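PDB 1ZZG: glucose-6-phosphate isomerase from Thermus thermophilus, which probably catalyses the reversible isomerisation of glucose 6-phosphate to fructose 6-phosphate, a step shared by glycolysis and gluconeogenesis. Local coordinates for residues Met378-Leu381 with Met382-Ala386; Arg29-Ala32 with Lys33-Glu36; Glu348-Tyr351 with Glu352-Glu356; Ser259-Val262 with Gln263-Asp266; His237-Arg240 with His241-Val244. All coordinates share one frame; numbering follows the deposited sequence.

Contact 1. Residues Met378-Leu381 with Met382-Ala386; sequences MQHL and MWQTA
Midway along helix 371-391 of the phosphoglucose isomerase fold, where it is buried, T385 folds its hydroxyl back onto L381, one turn earlier, as serines and threonines in helices often do. L381 O accepts two bonds, from T385 N at 2.9 Å and from T385 OG1 at 2.8 Å, and the two donors arrive from opposite faces of the carbonyl plane. A buried hydroxyl is thus satisfied by its own helix. M382 also turns back: a bend at its last torsion (chi3 -93°) brings M382 CE to 3.3 Å from Q379 OE1, tight packing of a methyl on an amide oxygen. The Q379 amide stands steeply against the W383 indole, their planes 78° apart, while Q379 CG lies 3.9 Å from W383 CD1. W383 CD1 also presents the indole edge to Q379 O at 3.1 Å. Q379 NE2 and W383 NE1 share a partner beyond the helix, N217 OD1, which holds amide and indole in place together. H380 NE2 and Q384 OE1 likewise converge on T232 OG1, and L381 runs alongside Q384, its CD2 3.8 Å from Q384 OE1. Around these turns, helix 206-221 meets Q379 and W383, helix 228-238 meets H380 and Q384, and helix 257-269, which carries the predicted proton donor E267, covers M378 and T385.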
loop_
_atom_site.group_PDB
_atom_site.type_symbol
_atom_site.label_atom_id
_atom_site.label_comp_id
_atom_site.label_asym_id
_atom_site.label_seq_id
_atom_site.Cartn_x
_atom_site.Cartn_y
_atom_site.Cartn_z
ATOM N N MET A 378 -7.692 15.226 6.495
ATOM C CA MET A 378 -8.723 14.319 6.000
ATOM C C MET A 378 -10.029 15.033 5.650
ATOM O O MET A 378 -10.613 14.787 4.593
ATOM C CB MET A 378 -8.980 13.215 7.030
ATOM C CG MET A 378 -7.806 12.253 7.182
ATOM S SD MET A 378 -8.072 10.961 8.430
ATOM C CE MET A 378 -9.181 9.865 7.533
ATOM N N GLN A 379 -10.489 15.915 6.530
ATOM C CA GLN A 379 -11.729 16.649 6.272
ATOM C C GLN A 379 -11.535 17.582 5.069
ATOM O O GLN A 379 -12.457 17.796 4.277
ATOM C CB GLN A 379 -12.137 17.465 7.505
ATOM C CG GLN A 379 -13.517 18.124 7.377
ATOM C CD GLN A 379 -14.661 17.149 7.598
ATOM O OE1 GLN A 379 -14.457 15.939 7.656
ATOM N NE2 GLN A 379 -15.876 17.675 7.717
ATOM N N HIS A 380 -10.331 18.134 4.946
ATOM C CA HIS A 380 -9.984 19.024 3.838
ATOM C C HIS A 380 -10.122 18.277 2.516
ATOM O O HIS A 380 -10.662 18.809 1.544
ATOM C CB HIS A 380 -8.536 19.515 3.998
ATOM C CG HIS A 380 -7.974 20.177 2.775
ATOM N ND1 HIS A 380 -7.713 21.530 2.711
ATOM C CD2 HIS A 380 -7.612 19.668 1.571
ATOM C CE1 HIS A 380 -7.218 21.824 1.521
ATOM N NE2 HIS A 380 -7.146 20.712 0.811
ATOM N N LEU A 381 -9.616 17.047 2.480
ATOM C CA LEU A 381 -9.672 16.239 1.269
ATOM C C LEU A 381 -11.093 15.826 0.919
ATOM O O LEU A 381 -11.442 15.722 -0.260
ATOM C CB LEU A 381 -8.769 15.012 1.412
ATOM C CG LEU A 381 -7.287 15.409 1.464
ATOM C CD1 LEU A 381 -6.432 14.226 1.878
ATOM C CD2 LEU A 381 -6.855 15.940 0.099
ATOM N N MET A 382 -11.920 15.593 1.933
ATOM C CA MET A 382 -13.298 15.227 1.662
ATOM C C MET A 382 -14.002 16.420 1.010
ATOM O O MET A 382 -14.787 16.238 0.084
ATOM C CB MET A 382 -14.004 14.781 2.949
ATOM C CG MET A 382 -13.556 13.390 3.394
ATOM S SD MET A 382 -14.446 12.683 4.816
ATOM C CE MET A 382 -13.389 13.208 6.172
ATOM N N TRP A 383 -13.708 17.635 1.480
ATOM C CA TRP A 383 -14.305 18.835 0.892
ATOM C C TRP A 383 -13.793 18.993 -0.536
ATOM O O TRP A 383 -14.563 19.263 -1.457
ATOM C CB TRP A 383 -13.940 20.087 1.689
ATOM C CG TRP A 383 -14.825 20.346 2.853
ATOM C CD1 TRP A 383 -14.550 20.094 4.165
ATOM C CD2 TRP A 383 -16.132 20.936 2.820
ATOM N NE1 TRP A 383 -15.604 20.497 4.957
ATOM C CE2 TRP A 383 -16.588 21.017 4.156
ATOM C CE3 TRP A 383 -16.962 21.408 1.789
ATOM C CZ2 TRP A 383 -17.837 21.550 4.493
ATOM C CZ3 TRP A 383 -18.210 21.943 2.127
ATOM C CH2 TRP A 383 -18.631 22.006 3.468
ATOM N N GLN A 384 -12.483 18.845 -0.701
ATOM C CA GLN A 384 -11.861 18.945 -2.016
ATOM C C GLN A 384 -12.597 18.031 -2.976
ATOM O O GLN A 384 -12.969 18.432 -4.073
ATOM C CB GLN A 384 -10.397 18.513 -1.939
ATOM C CG GLN A 384 -9.758 18.200 -3.281
ATOM C CD GLN A 384 -8.334 17.706 -3.129
ATOM O OE1 GLN A 384 -7.456 18.445 -2.689
ATOM N NE2 GLN A 384 -8.099 16.443 -3.484
ATOM N N THR A 385 -12.807 16.793 -2.542
ATOM C CA THR A 385 -13.490 15.800 -3.354
ATOM C C THR A 385 -14.943 16.179 -3.653
ATOM O O THR A 385 -15.406 16.028 -4.788
ATOM C CB THR A 385 -13.437 14.423 -2.665
ATOM O OG1 THR A 385 -12.066 14.059 -2.440
ATOM C CG2 THR A 385 -14.106 13.367 -3.531
ATOM N N ALA A 386 -15.663 16.671 -2.648
ATOM C CA ALA A 386 -17.056 17.067 -2.863
ATOM C C ALA A 386 -17.122 18.242 -3.847
ATOM O O ALA A 386 -17.985 18.272 -4.725
ATOM C CB ALA A 386 -17.721 17.439 -1.529
#

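Contact 2. Residues Arg29-Ala32 with Lys33-Glu36; sequences RLLA and KRGE
L31 and R34 lie side by side where helix 20-32 gives way to a loop. L31 CD2 sits 3.9 Å from R34 CD, and the same methyl lies near the plane of the guanidinium, at its edge. R34 reaches this position with CG anti to its carbonyl carbon and a bend further out (chi3 57°), which folds the chain beside the leucine. Its stem also passes L31 O, with R34 CG 3.5 Å from that oxygen. The guanidinium goes on to a salt bridge with D45. K33 follows a different course. Its chain runs fully extended from CG to NZ, and K33 CG lies 3.3 Å from R29 O, close to the helix's own backbone. The ammonium group then forms a salt bridge with E390, while R29 pairs with E25. Beneath these side chains the backbone has tightened to i to i+3 bonds: K33 N donates to L30 O at 3.1 Å, and R34 N to L31 O at 3.2 Å. L30 faces inward onto W383, A386 and F387 of helix 371-391, whereas K33 and R34 rest on L41 of the loop leading to helix 52-61.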
loop_
_atom_site.group_PDB
_atom_site.type_symbol
_atom_site.label_atom_id
_atom_site.label_comp_id
_atom_site.label_asym_id
_atom_site.label_seq_id
_atom_site.Cartn_x
_atom_site.Cartn_y
_atom_site.Cartn_z
ATOM N N ARG A 29 -23.415 25.204 -5.160
ATOM C CA ARG A 29 -24.171 24.021 -5.555
ATOM C C ARG A 29 -24.101 22.927 -4.498
ATOM O O ARG A 29 -25.097 22.255 -4.222
ATOM C CB ARG A 29 -23.653 23.461 -6.879
ATOM C CG ARG A 29 -23.965 24.317 -8.086
ATOM C CD ARG A 29 -23.545 23.625 -9.373
ATOM N NE ARG A 29 -23.871 24.443 -10.540
ATOM C CZ ARG A 29 -23.794 24.021 -11.798
ATOM N NH1 ARG A 29 -23.399 22.781 -12.066
ATOM N NH2 ARG A 29 -24.121 24.837 -12.794
ATOM N N LEU A 30 -22.923 22.743 -3.914
ATOM C CA LEU A 30 -22.747 21.718 -2.892
ATOM C C LEU A 30 -23.524 22.064 -1.624
ATOM O O LEU A 30 -24.264 21.232 -1.089
ATOM C CB LEU A 30 -21.262 21.553 -2.555
ATOM C CG LEU A 30 -20.927 20.554 -1.437
ATOM C CD1 LEU A 30 -21.296 19.135 -1.867
ATOM C CD2 LEU A 30 -19.441 20.644 -1.104
ATOM N N LEU A 31 -23.355 23.293 -1.144
ATOM C CA LEU A 31 -24.039 23.727 0.069
ATOM C C LEU A 31 -25.558 23.773 -0.092
ATOM O O LEU A 31 -26.293 23.562 0.878
ATOM C CB LEU A 31 -23.513 25.098 0.522
ATOM C CG LEU A 31 -22.041 25.151 0.961
ATOM C CD1 LEU A 31 -21.657 26.570 1.350
ATOM C CD2 LEU A 31 -21.821 24.202 2.139
ATOM N N ALA A 32 -26.032 24.037 -1.308
ATOM C CA ALA A 32 -27.470 24.088 -1.555
ATOM C C ALA A 32 -28.094 22.708 -1.365
ATOM O O ALA A 32 -29.284 22.594 -1.077
ATOM C CB ALA A 32 -27.759 24.594 -2.972
ATOM N N LYS A 33 -27.283 21.664 -1.518
ATOM C CA LYS A 33 -27.768 20.292 -1.386
ATOM C C LYS A 33 -27.961 19.815 0.053
ATOM O O LYS A 33 -28.578 18.775 0.280
ATOM C CB LYS A 33 -26.824 19.327 -2.110
ATOM C CG LYS A 33 -26.816 19.467 -3.624
ATOM C CD LYS A 33 -25.764 18.552 -4.248
ATOM C CE LYS A 33 -25.797 18.642 -5.764
ATOM N NZ LYS A 33 -24.779 17.772 -6.411
ATOM N N ARG A 34 -27.439 20.571 1.016
ATOM C CA ARG A 34 -27.563 20.202 2.424
ATOM C C ARG A 34 -29.008 20.298 2.905
ATOM O O ARG A 34 -29.811 21.040 2.348
ATOM C CB ARG A 34 -26.675 21.101 3.288
ATOM C CG ARG A 34 -25.194 21.013 2.955
ATOM C CD ARG A 34 -24.369 21.826 3.933
ATOM N NE ARG A 34 -24.595 21.395 5.308
ATOM C CZ ARG A 34 -23.961 21.901 6.362
ATOM N NH1 ARG A 34 -23.055 22.861 6.200
ATOM N NH2 ARG A 34 -24.231 21.447 7.580
ATOM N N GLY A 35 -29.332 19.538 3.946
ATOM C CA GLY A 35 -30.685 19.549 4.474
ATOM C C GLY A 35 -31.564 18.548 3.748
ATOM O O GLY A 35 -32.292 17.777 4.376
ATOM N N GLU A 36 -31.497 18.568 2.419
ATOM C CA GLU A 36 -32.276 17.656 1.588
ATOM C C GLU A 36 -31.919 16.213 1.900
ATOM O O GLU A 36 -30.785 15.788 1.681
ATOM C CB GLU A 36 -32.010 17.928 0.104
ATOM C CG GLU A 36 -32.948 18.941 -0.524
ATOM C CD GLU A 36 -34.381 18.447 -0.556
ATOM O OE1 GLU A 36 -34.630 17.403 -1.194
ATOM O OE2 GLU A 36 -35.255 19.096 0.056
#

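Contact 3. Residues Glu348-Tyr351 with Glu352-Glu356; sequences EATY and EALAE
T350 and L354 illustrate the regular alpha-helical repeat near the C-terminal end of helix 339-356: L354 N donates to T350 O at 2.8 Å, with an angle of 163° at the hydrogen. The same i to i+4 pattern joins E348 to E352, A349 to A353 and Y351 to A355. On this frame the T350 and L354 side chains run side by side, T350 CG2 3.9 Å from L354 CD1. The threonine methyl is anti to its backbone N, which lays it along the leucine, and OG1 is left to bond E346 O in the preceding turn and Y250 OH. L354 also closes over the backbone, its CG 3.2 Å from T350 O. A353 CB packs in similar fashion at 3.4 Å from A349 O. Y351 is held mainly from beyond the helix: its hydroxyl bonds D5, and its ring meets F8 edge-to-face. E348, in turn, forms a salt bridge with K344. Y351 and L354 rest on strand 306-313, Y351 and A355 on strand 360-366, and A349, E352 and A353 pack against T409, L408 and L404 of the second subunit, on its helix 403-414.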
loop_
_atom_site.group_PDB
_atom_site.type_symbol
_atom_site.label_atom_id
_atom_site.label_comp_id
_atom_site.label_asym_id
_atom_site.label_seq_id
_atom_site.Cartn_x
_atom_site.Cartn_y
_atom_site.Cartn_z
ATOM N N GLU A 348 11.710 18.017 0.998
ATOM C CA GLU A 348 11.939 19.267 0.274
ATOM C C GLU A 348 12.727 18.986 -0.998
ATOM O O GLU A 348 12.410 19.511 -2.065
ATOM C CB GLU A 348 12.720 20.268 1.137
ATOM C CG GLU A 348 11.990 20.795 2.377
ATOM C CD GLU A 348 10.800 21.688 2.051
ATOM O OE1 GLU A 348 10.737 22.233 0.923
ATOM O OE2 GLU A 348 9.933 21.858 2.935
ATOM N N ALA A 349 13.750 18.146 -0.870
ATOM C CA ALA A 349 14.609 17.781 -1.989
ATOM C C ALA A 349 13.823 17.122 -3.115
ATOM O O ALA A 349 13.983 17.475 -4.281
ATOM C CB ALA A 349 15.716 16.847 -1.507
ATOM N N THR A 350 12.971 16.162 -2.766
ATOM C CA THR A 350 12.171 15.463 -3.766
ATOM C C THR A 350 11.136 16.384 -4.404
ATOM O O THR A 350 10.888 16.315 -5.612
ATOM C CB THR A 350 11.454 14.252 -3.151
ATOM O OG1 THR A 350 12.430 13.315 -2.676
ATOM C CG2 THR A 350 10.565 13.578 -4.185
ATOM N N TYR A 351 10.532 17.239 -3.582
ATOM C CA TYR A 351 9.540 18.197 -4.051
ATOM C C TYR A 351 10.188 19.027 -5.164
ATOM O O TYR A 351 9.620 19.191 -6.249
ATOM C CB TYR A 351 9.096 19.080 -2.874
ATOM C CG TYR A 351 8.070 20.148 -3.198
ATOM C CD1 TYR A 351 7.121 19.964 -4.208
ATOM C CD2 TYR A 351 8.025 21.332 -2.461
ATOM C CE1 TYR A 351 6.154 20.938 -4.475
ATOM C CE2 TYR A 351 7.067 22.308 -2.717
ATOM C CZ TYR A 351 6.136 22.106 -3.722
ATOM O OH TYR A 351 5.191 23.069 -3.969
ATOM N N GLU A 352 11.394 19.516 -4.897
ATOM C CA GLU A 352 12.129 20.313 -5.876
ATOM C C GLU A 352 12.558 19.479 -7.092
ATOM O O GLU A 352 12.484 19.947 -8.226
ATOM C CB GLU A 352 13.370 20.938 -5.232
ATOM C CG GLU A 352 14.048 21.980 -6.113
ATOM C CD GLU A 352 15.371 22.467 -5.549
ATOM O OE1 GLU A 352 15.473 22.645 -4.314
ATOM O OE2 GLU A 352 16.308 22.684 -6.350
ATOM N N ALA A 353 13.007 18.247 -6.858
ATOM C CA ALA A 353 13.445 17.388 -7.958
ATOM C C ALA A 353 12.291 17.096 -8.907
ATOM O O ALA A 353 12.454 17.103 -10.128
ATOM C CB ALA A 353 14.032 16.082 -7.416
ATOM N N LEU A 354 11.118 16.838 -8.344
ATOM C CA LEU A 354 9.943 16.559 -9.154
ATOM C C LEU A 354 9.626 17.763 -10.043
ATOM O O LEU A 354 9.291 17.612 -11.220
ATOM C CB LEU A 354 8.750 16.237 -8.250
ATOM C CG LEU A 354 8.797 14.882 -7.540
ATOM C CD1 LEU A 354 7.685 14.780 -6.495
ATOM C CD2 LEU A 354 8.660 13.788 -8.584
ATOM N N ALA A 355 9.745 18.960 -9.480
ATOM C CA ALA A 355 9.471 20.173 -10.243
ATOM C C ALA A 355 10.554 20.395 -11.300
ATOM O O ALA A 355 10.260 20.831 -12.414
ATOM C CB ALA A 355 9.385 21.374 -9.306
ATOM N N GLU A 356 11.801 20.077 -10.951
ATOM C CA GLU A 356 12.935 20.235 -11.867
ATOM C C GLU A 356 12.742 19.338 -13.083
ATOM O O GLU A 356 13.169 19.672 -14.186
ATOM C CB GLU A 356 14.242 19.873 -11.150
ATOM C CG GLU A 356 15.543 20.253 -11.870
ATOM C CD GLU A 356 15.882 19.350 -13.055
ATOM O OE1 GLU A 356 15.504 18.157 -13.041
ATOM O OE2 GLU A 356 16.553 19.835 -13.996
#

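Contact 4. Residues Ser259-Val262 with Gln263-Asp266; sequences SWFV and QLHD
H265 N donates to F261 O at 2.7 Å, the shortest of four i to i+4 bonds here, and it is almost straight, at 171°. In the next bond, D266 N reaches V262 O at 2.9 Å, and D266 CB crowds the same oxygen at 3.0 Å. The side chains find their polar partners further off. Q263 NE2 bonds OE2 of E267, the predicted proton donor, so Q263 probably helps to position that carboxylate. D266 OD1 accepts from A283 N and also lies in the plane of the H265 ring, at its edge, while H265 NE2 pairs with T281 OG1. Helix 257-269 thus brings together the putative acid of the active site and the residues beside it, close to the core of the chain, with strand 278-287 running alongside. H265 CB sits over one face of the F261 ring in a CH-pi contact, 4.0 Å from the ring centroid. In both residues CG is anti to the backbone N (chi1 -177° for H265), which sends the imidazole out beyond the phenyl. Their planes are 30° apart, but the ring centres are offset so strongly that little of one ring lies over the other. L264 CD2 touches two aromatic side chains, 3.8 Å from W260 CH2 and, more loosely, 4.3 Å from F261 CD1. V262 lies along D266, its CG1 3.7 Å from D266 OD2, and V262, Q263 and D266 all pack on the second subunit, against its Q295, H293 and A294 respectively.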
loop_
_atom_site.group_PDB
_atom_site.type_symbol
_atom_site.label_atom_id
_atom_site.label_comp_id
_atom_site.label_asym_id
_atom_site.label_seq_id
_atom_site.Cartn_x
_atom_site.Cartn_y
_atom_site.Cartn_z
ATOM N N SER A 259 -3.884 5.113 1.002
ATOM C CA SER A 259 -4.913 4.159 0.592
ATOM C C SER A 259 -6.301 4.726 0.838
ATOM O O SER A 259 -7.213 4.533 0.032
ATOM C CB SER A 259 -4.765 2.837 1.343
ATOM O OG SER A 259 -3.636 2.119 0.891
ATOM N N TRP A 260 -6.460 5.417 1.960
ATOM C CA TRP A 260 -7.743 6.029 2.301
ATOM C C TRP A 260 -8.106 7.079 1.248
ATOM O O TRP A 260 -9.257 7.159 0.803
ATOM C CB TRP A 260 -7.663 6.695 3.678
ATOM C CG TRP A 260 -8.865 7.524 4.019
ATOM C CD1 TRP A 260 -10.069 7.080 4.496
ATOM C CD2 TRP A 260 -8.990 8.942 3.867
ATOM N NE1 TRP A 260 -10.939 8.139 4.650
ATOM C CE2 TRP A 260 -10.302 9.293 4.271
ATOM C CE3 TRP A 260 -8.119 9.952 3.430
ATOM C CZ2 TRP A 260 -10.764 10.614 4.247
ATOM C CZ3 TRP A 260 -8.581 11.272 3.408
ATOM C CH2 TRP A 260 -9.893 11.588 3.815
ATOM N N PHE A 261 -7.124 7.883 0.847
ATOM C CA PHE A 261 -7.378 8.919 -0.152
ATOM C C PHE A 261 -7.714 8.326 -1.513
ATOM O O PHE A 261 -8.568 8.847 -2.243
ATOM C CB PHE A 261 -6.173 9.848 -0.310
ATOM C CG PHE A 261 -6.356 10.865 -1.405
ATOM C CD1 PHE A 261 -7.275 11.905 -1.260
ATOM C CD2 PHE A 261 -5.683 10.731 -2.615
ATOM C CE1 PHE A 261 -7.524 12.793 -2.308
ATOM C CE2 PHE A 261 -5.924 11.610 -3.669
ATOM C CZ PHE A 261 -6.849 12.644 -3.515
ATOM N N VAL A 262 -7.033 7.239 -1.867
ATOM C CA VAL A 262 -7.287 6.586 -3.142
ATOM C C VAL A 262 -8.757 6.161 -3.255
ATOM O O VAL A 262 -9.378 6.370 -4.297
ATOM C CB VAL A 262 -6.341 5.377 -3.343
ATOM C CG1 VAL A 262 -6.739 4.598 -4.587
ATOM C CG2 VAL A 262 -4.908 5.873 -3.500
ATOM N N GLN A 263 -9.320 5.574 -2.198
ATOM C CA GLN A 263 -10.731 5.197 -2.253
ATOM C C GLN A 263 -11.590 6.454 -2.322
ATOM O O GLN A 263 -12.548 6.523 -3.091
ATOM C CB GLN A 263 -11.184 4.394 -1.027
ATOM C CG GLN A 263 -12.715 4.339 -0.953
ATOM C CD GLN A 263 -13.267 3.483 0.168
ATOM O OE1 GLN A 263 -12.703 3.422 1.253
ATOM N NE2 GLN A 263 -14.402 2.838 -0.086
ATOM N N LEU A 264 -11.265 7.438 -1.490
ATOM C CA LEU A 264 -12.027 8.681 -1.473
ATOM C C LEU A 264 -12.069 9.310 -2.865
ATOM O O LEU A 264 -13.134 9.654 -3.376
ATOM C CB LEU A 264 -11.403 9.680 -0.498
ATOM C CG LEU A 264 -12.060 11.069 -0.525
ATOM C CD1 LEU A 264 -13.495 10.963 -0.011
ATOM C CD2 LEU A 264 -11.261 12.052 0.313
ATOM N N HIS A 265 -10.896 9.457 -3.471
ATOM C CA HIS A 265 -10.788 10.074 -4.789
ATOM C C HIS A 265 -11.394 9.241 -5.925
ATOM O O HIS A 265 -12.281 9.707 -6.646
ATOM C CB HIS A 265 -9.317 10.362 -5.099
ATOM C CG HIS A 265 -9.103 11.057 -6.406
ATOM N ND1 HIS A 265 -9.291 12.412 -6.568
ATOM C CD2 HIS A 265 -8.741 10.577 -7.620
ATOM C CE1 HIS A 265 -9.052 12.739 -7.827
ATOM N NE2 HIS A 265 -8.716 11.644 -8.487
ATOM N N ASP A 266 -10.900 8.016 -6.075
ATOM C CA ASP A 266 -11.346 7.088 -7.116
ATOM C C ASP A 266 -12.842 6.774 -7.113
ATOM O O ASP A 266 -13.520 6.949 -8.116
ATOM C CB ASP A 266 -10.589 5.761 -6.991
ATOM C CG ASP A 266 -9.178 5.822 -7.547
ATOM O OD1 ASP A 266 -8.649 6.935 -7.762
ATOM O OD2 ASP A 266 -8.591 4.735 -7.757
#

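Contact 5. Residues His237-Arg240 with His241-Val244; sequences HLHR and HLPV
H239 O receives L242 N at 2.9 Å, the bond that closes a type I beta turn from H239 to L242. Over this bond the two end residues run alongside each other: L242 CD1 meets the edge of the H239 imidazole, 3.7 Å from its CD2. That ring is fixed by bonds at both nitrogens, ND1 to L235 O in the preceding helical turn and NE2 to R360. H241, at the third position of the turn, holds its CG between backbone N and carbonyl carbon (chi1 51°), the crowded position, which folds the ring back over the chain. H241 CE1 then points in the ring plane at L238 O, only 3.1 Å away, while L242 CD2 lies over one face of the same ring. R240 meets W392 in a cation-pi contact. The turn carries the chain from helix 228-238 into strand 244-249; P243, just before it, and V244, its first residue, make backbone bonds to T282 and L307 of the flanking strands 278-287 and 306-313 and pack on their counterparts, P243 and V244 of the second subunit.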
loop_
_atom_site.group_PDB
_atom_site.type_symbol
_atom_site.label_atom_id
_atom_site.label_comp_id
_atom_site.label_asym_id
_atom_site.label_seq_id
_atom_site.Cartn_x
_atom_site.Cartn_y
_atom_site.Cartn_z
ATOM N N HIS A 237 -8.661 20.051 -10.688
ATOM C CA HIS A 237 -9.537 20.368 -11.814
ATOM C C HIS A 237 -8.765 20.813 -13.056
ATOM O O HIS A 237 -9.100 20.426 -14.177
ATOM C CB HIS A 237 -10.531 21.467 -11.440
ATOM C CG HIS A 237 -11.470 21.820 -12.551
ATOM N ND1 HIS A 237 -12.296 20.889 -13.143
ATOM C CD2 HIS A 237 -11.699 22.991 -13.192
ATOM C CE1 HIS A 237 -12.994 21.472 -14.103
ATOM N NE2 HIS A 237 -12.652 22.746 -14.153
ATOM N N LEU A 238 -7.736 21.628 -12.848
ATOM C CA LEU A 238 -6.917 22.131 -13.949
ATOM C C LEU A 238 -6.086 21.020 -14.608
ATOM O O LEU A 238 -5.512 21.213 -15.679
ATOM C CB LEU A 238 -5.999 23.251 -13.451
ATOM C CG LEU A 238 -6.688 24.509 -12.909
ATOM C CD1 LEU A 238 -5.644 25.461 -12.373
ATOM C CD2 LEU A 238 -7.514 25.176 -14.001
ATOM N N HIS A 239 -6.028 19.859 -13.964
ATOM C CA HIS A 239 -5.289 18.731 -14.508
ATOM C C HIS A 239 -6.214 17.531 -14.640
ATOM O O HIS A 239 -5.765 16.388 -14.661
ATOM C CB HIS A 239 -4.106 18.373 -13.609
ATOM C CG HIS A 239 -3.114 19.483 -13.443
ATOM N ND1 HIS A 239 -3.271 20.487 -12.513
ATOM C CD2 HIS A 239 -1.960 19.754 -14.100
ATOM C CE1 HIS A 239 -2.256 21.331 -12.604
ATOM N NE2 HIS A 239 -1.447 20.908 -13.560
ATOM N N ARG A 240 -7.512 17.799 -14.746
ATOM C CA ARG A 240 -8.519 16.736 -14.845
ATOM C C ARG A 240 -8.336 15.812 -16.048
ATOM O O ARG A 240 -8.878 14.710 -16.086
ATOM C CB ARG A 240 -9.917 17.359 -14.893
ATOM C CG ARG A 240 -10.171 18.194 -16.143
ATOM C CD ARG A 240 -11.622 18.666 -16.239
ATOM N NE ARG A 240 -12.569 17.552 -16.214
ATOM C CZ ARG A 240 -13.887 17.687 -16.342
ATOM N NH1 ARG A 240 -14.416 18.891 -16.510
ATOM N NH2 ARG A 240 -14.676 16.622 -16.288
ATOM N N HIS A 241 -7.574 16.273 -17.027
ATOM C CA HIS A 241 -7.342 15.496 -18.230
ATOM C C HIS A 241 -6.102 14.601 -18.092
ATOM O O HIS A 241 -5.896 13.693 -18.898
ATOM C CB HIS A 241 -7.165 16.440 -19.404
ATOM C CG HIS A 241 -6.158 17.517 -19.144
ATOM N ND1 HIS A 241 -6.233 18.359 -18.056
ATOM C CD2 HIS A 241 -5.056 17.895 -19.834
ATOM C CE1 HIS A 241 -5.221 19.208 -18.085
ATOM N NE2 HIS A 241 -4.491 18.948 -19.152
ATOM N N LEU A 242 -5.234 14.894 -17.122
ATOM C CA LEU A 242 -4.047 14.059 -16.907
ATOM C C LEU A 242 -4.571 12.775 -16.254
ATOM O O LEU A 242 -5.339 12.832 -15.295
ATOM C CB LEU A 242 -3.042 14.759 -15.985
ATOM C CG LEU A 242 -2.425 16.055 -16.532
ATOM C CD1 LEU A 242 -1.261 16.498 -15.659
ATOM C CD2 LEU A 242 -1.952 15.819 -17.948
ATOM N N PRO A 243 -4.148 11.601 -16.753
ATOM C CA PRO A 243 -4.599 10.308 -16.216
ATOM C C PRO A 243 -4.251 9.996 -14.767
ATOM O O PRO A 243 -4.974 9.260 -14.087
ATOM C CB PRO A 243 -3.966 9.298 -17.178
ATOM C CG PRO A 243 -2.661 9.958 -17.536
ATOM C CD PRO A 243 -3.076 11.416 -17.752
ATOM N N VAL A 244 -3.163 10.574 -14.283
ATOM C CA VAL A 244 -2.715 10.271 -12.931
ATOM C C VAL A 244 -2.585 11.416 -11.934
ATOM O O VAL A 244 -2.157 12.516 -12.262
ATOM C CB VAL A 244 -1.354 9.528 -13.000
ATOM C CG1 VAL A 244 -0.745 9.378 -11.612
ATOM C CG2 VAL A 244 -1.552 8.169 -13.666
#

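Overall arrangement
Read from the N terminus, the order is contact 2, contact 5, contact 4, contact 3 and contact 1. Each joins residues within a few positions of one another, so none closes a long loop, and none nests in or crosses another. Contacts 2 and 5 lie where helices 20-32 and 228-238 run out; contacts 4, 3 and 1 lie within helices. Folding then gathers some of them. Contact 1 touches contact 2, A386 CB standing 3.7 Å from L30 CD2, and contact 4, T385 OG1 standing 3.5 Å from L264 CD2. Helix 371-391 thereby joins helix 20-32 to helix 257-269. Contacts 3, 4 and 5 do not touch one another, yet all three reach the second subunit.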